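PDB 1O54: SAM-dependent O-methyltransferase from Thermotoga maritima, which probably transfers a methyl group from S-adenosyl-L-methionine to N1 of adenosine 58 in tRNA. Local coordinates for residues 150-153 with 154-158; 214-217 with 218-222; 59-62 with 63-67. One frame throughout, in Å; residues are numbered along the deposited sequence.

Interaction 1. Residues 150-153 with 154-158; sequences AKLA and ESNLT
Leu152 and Asn156 meet one helical turn apart, their side chains set at a slant to each other. The leucine CD1 comes in obliquely past the N/O end of the asparagine amide, nearer the nitrogen than the oxygen, with CD1 3.6 Å from ND2. On that same side of the amide plane the Leu152 carbonyl oxygen lies under the amide carbon, 3.5 Å from Asn156 CG. That oxygen also accepts the Asn156 backbone N at 2.8 Å in an almost straight bond (N-H...O 176°). The CG of Asn156 stands anti to its own carbonyl carbon (chi1 -73°), which folds the amide back over the preceding turn. ND2 then donates to Ser123 O, outside the helix, fixing the rotation of this buried group.

Around the helix from this pair, Glu154 runs extended, and a single water joins its OE1 (2.9 Å) to Lys151 O (2.8 Å). Lys151 NZ stays 5.2 Å from Glu154 OE1, so their attraction is at most a loose electrostatic one. On the side facing the protein core, Ala153 CB comes to 4.5 Å from Leu157 CD1, and Leu157 continues onto Cys127 and Ala128 of helix 125-134. Helix 147-159 is the crossover helix of the beta-alpha-beta unit between parallel strands 139-143 and 166-169, as in the Rossmann-like class I methyltransferase fold, with Ala150 close to Glu144, a predicted S-adenosyl-L-methionine ligand.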
# COMPACT_ATOMS: atom_id res chain seq x y z
N ALA A 150 -30.10 -18.47 2.87
CA ALA A 150 -31.06 -18.19 1.80
C ALA A 150 -32.14 -17.24 2.30
O ALA A 150 -32.52 -16.29 1.64
CB ALA A 150 -31.65 -19.46 1.24
N LYS A 151 -32.60 -17.48 3.52
CA LYS A 151 -33.69 -16.67 4.07
C LYS A 151 -33.19 -15.30 4.52
O LYS A 151 -33.88 -14.30 4.34
CB LYS A 151 -34.44 -17.45 5.18
CG LYS A 151 -35.20 -18.68 4.60
CD LYS A 151 -36.20 -19.29 5.54
CE LYS A 151 -37.01 -20.46 4.89
NZ LYS A 151 -38.37 -20.06 4.39
N LEU A 152 -31.98 -15.24 5.06
CA LEU A 152 -31.38 -13.92 5.39
C LEU A 152 -31.21 -13.03 4.16
O LEU A 152 -31.60 -11.86 4.12
CB LEU A 152 -30.03 -14.10 6.08
CG LEU A 152 -29.24 -12.83 6.45
CD1 LEU A 152 -30.07 -11.84 7.26
CD2 LEU A 152 -27.96 -13.20 7.18
N ALA A 153 -30.63 -13.60 3.12
CA ALA A 153 -30.50 -12.90 1.86
C ALA A 153 -31.82 -12.48 1.26
O ALA A 153 -31.97 -11.37 0.75
CB ALA A 153 -29.71 -13.75 0.91
N GLU A 154 -32.82 -13.35 1.31
CA GLU A 154 -34.12 -13.01 0.80
C GLU A 154 -34.63 -11.78 1.58
O GLU A 154 -35.13 -10.83 0.98
CB GLU A 154 -35.08 -14.20 0.94
CG GLU A 154 -36.47 -13.91 0.47
CD GLU A 154 -37.42 -15.07 0.75
OE1 GLU A 154 -37.34 -15.70 1.84
OE2 GLU A 154 -38.25 -15.30 -0.10
N SER A 155 -34.50 -11.81 2.90
CA SER A 155 -34.99 -10.71 3.75
C SER A 155 -34.25 -9.40 3.43
O SER A 155 -34.88 -8.37 3.16
CB SER A 155 -34.79 -11.03 5.23
OG SER A 155 -35.24 -9.92 6.03
N ASN A 156 -32.93 -9.47 3.40
CA ASN A 156 -32.10 -8.29 3.06
C ASN A 156 -32.41 -7.73 1.68
O ASN A 156 -32.67 -6.53 1.53
CB ASN A 156 -30.62 -8.63 3.17
CG ASN A 156 -30.13 -8.76 4.60
OD1 ASN A 156 -30.75 -8.23 5.54
ND2 ASN A 156 -29.02 -9.47 4.79
N LEU A 157 -32.36 -8.58 0.64
CA LEU A 157 -32.66 -8.15 -0.71
C LEU A 157 -34.05 -7.53 -0.83
O LEU A 157 -34.24 -6.62 -1.60
CB LEU A 157 -32.46 -9.27 -1.74
CG LEU A 157 -30.99 -9.68 -1.88
CD1 LEU A 157 -30.91 -11.08 -2.49
CD2 LEU A 157 -30.16 -8.73 -2.73
N THR A 158 -35.02 -8.05 -0.09
CA THR A 158 -36.37 -7.48 -0.11
C THR A 158 -36.37 -6.04 0.47
O THR A 158 -36.88 -5.09 -0.15
CB THR A 158 -37.33 -8.41 0.65
OG1 THR A 158 -37.42 -9.67 -0.04
CG2 THR A 158 -38.73 -7.85 0.66
O HOH W 1 -36.69 -14.44 4.37

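Interaction 2. Residues 214-217 with 218-222; sequences PTTN and QVQET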
# COMPACT_ATOMS: atom_id res chain seq x y z
N PRO A 214 -9.35 -15.82 0.69
CA PRO A 214 -8.74 -15.16 1.82
C PRO A 214 -7.24 -15.35 1.99
O PRO A 214 -6.63 -14.51 2.63
CB PRO A 214 -9.48 -15.76 3.02
CG PRO A 214 -9.91 -17.05 2.62
CD PRO A 214 -10.23 -16.92 1.13
N THR A 215 -6.71 -16.46 1.48
CA THR A 215 -5.29 -16.80 1.70
C THR A 215 -4.55 -16.99 0.37
O THR A 215 -5.11 -17.32 -0.66
CB THR A 215 -5.11 -18.07 2.50
OG1 THR A 215 -5.55 -19.23 1.74
CG2 THR A 215 -5.93 -18.06 3.79
N THR A 216 -3.24 -16.85 0.45
CA THR A 216 -2.40 -17.08 -0.73
C THR A 216 -2.42 -18.56 -1.15
O THR A 216 -2.40 -18.88 -2.35
CB THR A 216 -0.95 -16.64 -0.45
OG1 THR A 216 -0.45 -17.31 0.70
CG2 THR A 216 -0.89 -15.17 -0.19
N ASN A 217 -2.49 -19.47 -0.18
CA ASN A 217 -2.61 -20.91 -0.49
C ASN A 217 -3.83 -21.19 -1.37
O ASN A 217 -3.78 -21.93 -2.32
CB ASN A 217 -2.72 -21.76 0.81
CG ASN A 217 -1.66 -21.42 1.86
OD1 ASN A 217 -0.72 -22.22 2.11
ND2 ASN A 217 -1.78 -20.27 2.47
N GLN A 218 -4.95 -20.60 -1.01
CA GLN A 218 -6.17 -20.77 -1.77
C GLN A 218 -6.05 -20.17 -3.17
O GLN A 218 -6.56 -20.75 -4.12
CB GLN A 218 -7.34 -20.11 -1.06
CG GLN A 218 -7.88 -20.89 0.11
CD GLN A 218 -8.75 -20.03 0.97
OE1 GLN A 218 -8.30 -19.01 1.45
NE2 GLN A 218 -10.02 -20.42 1.16
N VAL A 219 -5.39 -19.01 -3.30
CA VAL A 219 -5.13 -18.46 -4.61
C VAL A 219 -4.35 -19.42 -5.48
O VAL A 219 -4.70 -19.67 -6.62
CB VAL A 219 -4.39 -17.08 -4.56
CG1 VAL A 219 -4.04 -16.61 -5.97
CG2 VAL A 219 -5.23 -16.03 -3.82
N GLN A 220 -3.28 -19.99 -4.92
CA GLN A 220 -2.44 -20.93 -5.66
C GLN A 220 -3.25 -22.12 -6.18
O GLN A 220 -3.13 -22.50 -7.36
CB GLN A 220 -1.31 -21.39 -4.76
CG GLN A 220 -0.36 -20.26 -4.35
CD GLN A 220 0.39 -20.51 -3.04
OE1 GLN A 220 0.41 -21.62 -2.50
NE2 GLN A 220 0.99 -19.46 -2.54
N GLU A 221 -4.07 -22.73 -5.31
CA GLU A 221 -4.85 -23.89 -5.68
C GLU A 221 -5.91 -23.53 -6.75
O GLU A 221 -6.13 -24.29 -7.71
CB GLU A 221 -5.49 -24.51 -4.43
CG GLU A 221 -6.16 -25.86 -4.67
CD GLU A 221 -5.22 -26.97 -5.13
OE1 GLU A 221 -4.09 -27.03 -4.65
OE2 GLU A 221 -5.64 -27.78 -5.99
N THR A 222 -6.52 -22.36 -6.61
CA THR A 222 -7.56 -21.93 -7.54
C THR A 222 -6.97 -21.65 -8.91
O THR A 222 -7.53 -22.07 -9.94
CB THR A 222 -8.27 -20.70 -6.95
OG1 THR A 222 -8.85 -21.03 -5.68
CG2 THR A 222 -9.44 -20.27 -7.84
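Thr215 and Gln218 grip each other at the start of helix 216-228, and their reciprocal bonds define a capping box. Thr215 sits at the N-cap: its OG1 accepts the Gln218 backbone N at 3.1 Å, with an N-H...O angle of 161°. In return, Gln218 sends its amide back across the threonine at about a right angle. Thr215 OG1 donates to Gln218 OE1 at 2.8 Å, while Thr215 N reaches the same oxygen at 3.0 Å in a weak bond, bent to 131°. The torsion of Thr215 (chi1 68°) holds OG1 between its backbone N and carbonyl carbon, within range of both the Gln218 N-H and the returning amide. Gln218 was modelled in two conformers, so the side-chain half of the box describes one of them; in it NE2 also makes a weak bond to Pro190 O. The Pro214 ring crowds Gln218 OE1 as well, a closeness that is doubtful given the second conformer.

This compact corner is buried at Thr215 and backed by Val219, whose CG2 lies 3.4 Å from Thr215 O and which packs on Tyr263 and Ile265 of strand 263-269. The loose side is that of Glu221: its side chain meets the first turn through CB alone, 3.7 Å from Asn217 O, then bends and leads away, although its backbone N is bonded to that oxygen. A third face is covered by other subunits. There Gln220 runs alongside Thr216, with CG 3.2 Å from Thr216 O, and Asn217 packs on Gln220 of the third subunit. The chemistry implies that the Thr215 hydroxyl supplies an acceptor for the Gln218 N-H, while Thr216 OG1 bonds to Leu251 O of the second subunit, so capping and subunit contact adjoin.

Interaction 3. Residues 59-62 with 63-67; sequences FEKG and PGEII
The carboxylate of Glu65 lies flat over the peptide joining Lys61 to Gly62, the two planes within about 25° of parallel. Gly62 N is almost directly beneath its carbon, 3.3 Å from Glu65 CD, and Lys61 CA lies off the same face, 3.3 Å from Glu65 OE1. The N-H of Gly62 points poorly toward the carboxylate above it, so closeness here does not amount to a hydrogen bond. Two waters attend OE1 at the edge of the carboxylate, off the peptide side: one, at 2.8 Å from Glu65 OE1, also donates to Glu60 O, and the other links Glu65 OE1 to Lys61 NZ, 3.3 Å from the water. Glu65 OE2 bonds instead to ND1 of His11, which belongs to the histidine run of the N-terminal expression tag.

The backbone beneath is a type II beta turn from Gly62 to Glu65, closed by Glu65 N donating to Gly62 O at 3.1 Å. Pro63 and Gly64 occupy its corners, and the positive phi of Gly64 (92°) is the value expected at the third position of such a turn. The turn leads into strand 66-68, the outermost strand within this chain at one margin of the N-terminal four-stranded sheet, where it pairs antiparallel with strand 74-78.

Lys61 bends at chi2 (-99°) and crosses Glu65 at a slant, its ammonium carried past the carboxylate to the strand. Lys61 NZ and Glu65 OE1 are 5.1 Å apart, not in direct contact. Lys61 NZ donates to Ile66 O at 2.5 Å, a length short enough to be treated with caution.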
# COMPACT_ATOMS: atom_id res chain seq x y z
N PHE A 59 -40.95 11.36 11.53
CA PHE A 59 -42.05 11.41 10.55
C PHE A 59 -42.45 12.85 10.18
O PHE A 59 -43.10 13.07 9.15
CB PHE A 59 -43.29 10.68 11.05
CG PHE A 59 -43.08 9.22 11.30
CD1 PHE A 59 -43.08 8.74 12.59
CD2 PHE A 59 -42.87 8.34 10.26
CE1 PHE A 59 -42.89 7.37 12.85
CE2 PHE A 59 -42.66 6.97 10.52
CZ PHE A 59 -42.69 6.50 11.82
N GLU A 60 -42.08 13.81 11.01
CA GLU A 60 -42.38 15.24 10.75
C GLU A 60 -41.21 16.00 10.17
O GLU A 60 -41.23 17.24 10.15
CB GLU A 60 -42.77 15.92 12.04
CG GLU A 60 -43.75 15.15 12.88
CD GLU A 60 -45.06 14.87 12.15
OE1 GLU A 60 -45.14 15.04 10.91
OE2 GLU A 60 -45.97 14.46 12.82
N LYS A 61 -40.18 15.25 9.76
CA LYS A 61 -38.97 15.81 9.19
C LYS A 61 -38.75 15.14 7.85
O LYS A 61 -39.70 14.60 7.26
CB LYS A 61 -37.80 15.57 10.15
CG LYS A 61 -38.01 16.10 11.58
CD LYS A 61 -37.34 17.43 11.82
CE LYS A 61 -37.20 17.75 13.32
NZ LYS A 61 -36.13 18.76 13.52
N GLY A 62 -37.53 15.13 7.34
CA GLY A 62 -37.24 14.63 6.00
C GLY A 62 -35.74 14.40 5.91
O GLY A 62 -35.02 14.83 6.82
N PRO A 63 -35.23 13.73 4.87
CA PRO A 63 -33.81 13.53 4.76
C PRO A 63 -33.08 14.87 4.67
O PRO A 63 -33.53 15.79 3.96
CB PRO A 63 -33.65 12.71 3.48
CG PRO A 63 -34.97 12.15 3.25
CD PRO A 63 -35.94 13.08 3.75
N GLY A 64 -31.97 14.95 5.40
CA GLY A 64 -31.13 16.12 5.42
C GLY A 64 -31.51 17.06 6.55
O GLY A 64 -30.80 18.01 6.79
N GLU A 65 -32.62 16.79 7.22
CA GLU A 65 -33.04 17.63 8.34
C GLU A 65 -32.43 17.18 9.68
O GLU A 65 -32.07 16.02 9.86
CB GLU A 65 -34.57 17.66 8.45
CG GLU A 65 -35.27 18.27 7.26
CD GLU A 65 -36.78 18.38 7.44
OE1 GLU A 65 -37.27 18.62 8.57
OE2 GLU A 65 -37.49 18.23 6.46
N ILE A 66 -32.40 18.13 10.62
CA ILE A 66 -31.89 17.93 11.97
C ILE A 66 -32.90 17.20 12.86
O ILE A 66 -34.12 17.46 12.83
CB ILE A 66 -31.53 19.30 12.58
CG1 ILE A 66 -30.28 19.84 11.88
CG2 ILE A 66 -31.34 19.20 14.09
CD1 ILE A 66 -29.99 21.31 12.12
N ILE A 67 -32.35 16.34 13.70
CA ILE A 67 -33.08 15.73 14.80
C ILE A 67 -32.20 15.89 16.04
O ILE A 67 -30.99 15.70 15.98
CB ILE A 67 -33.42 14.23 14.49
CG1 ILE A 67 -34.23 13.57 15.61
CG2 ILE A 67 -32.17 13.42 14.25
CD1 ILE A 67 -35.63 14.04 15.71
O HOH W 2 -39.92 19.25 9.02
O HOH W 3 -36.23 20.21 10.60

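How the interactions relate
From the N terminus, interaction 3 comes first: it closes a tight turn between helix 55-58 and strand 66-68 in the N-terminal sheet. Interaction 1 follows within helix 147-159, part of the Rossmann-like core, and interaction 2 within the opening of helix 216-228, directly after strand 207-213. All three are local and in series, so none nests in or crosses another. Interactions 1 and 3 have nearest atoms about 17 Å apart, and interactions 1 and 2 about 19 Å. Interactions 2 and 3 lie on opposite sides of the chain's centre, their centres 48 Å apart, yet both touch the fourth subunit, whereas interaction 1 meets no other chain.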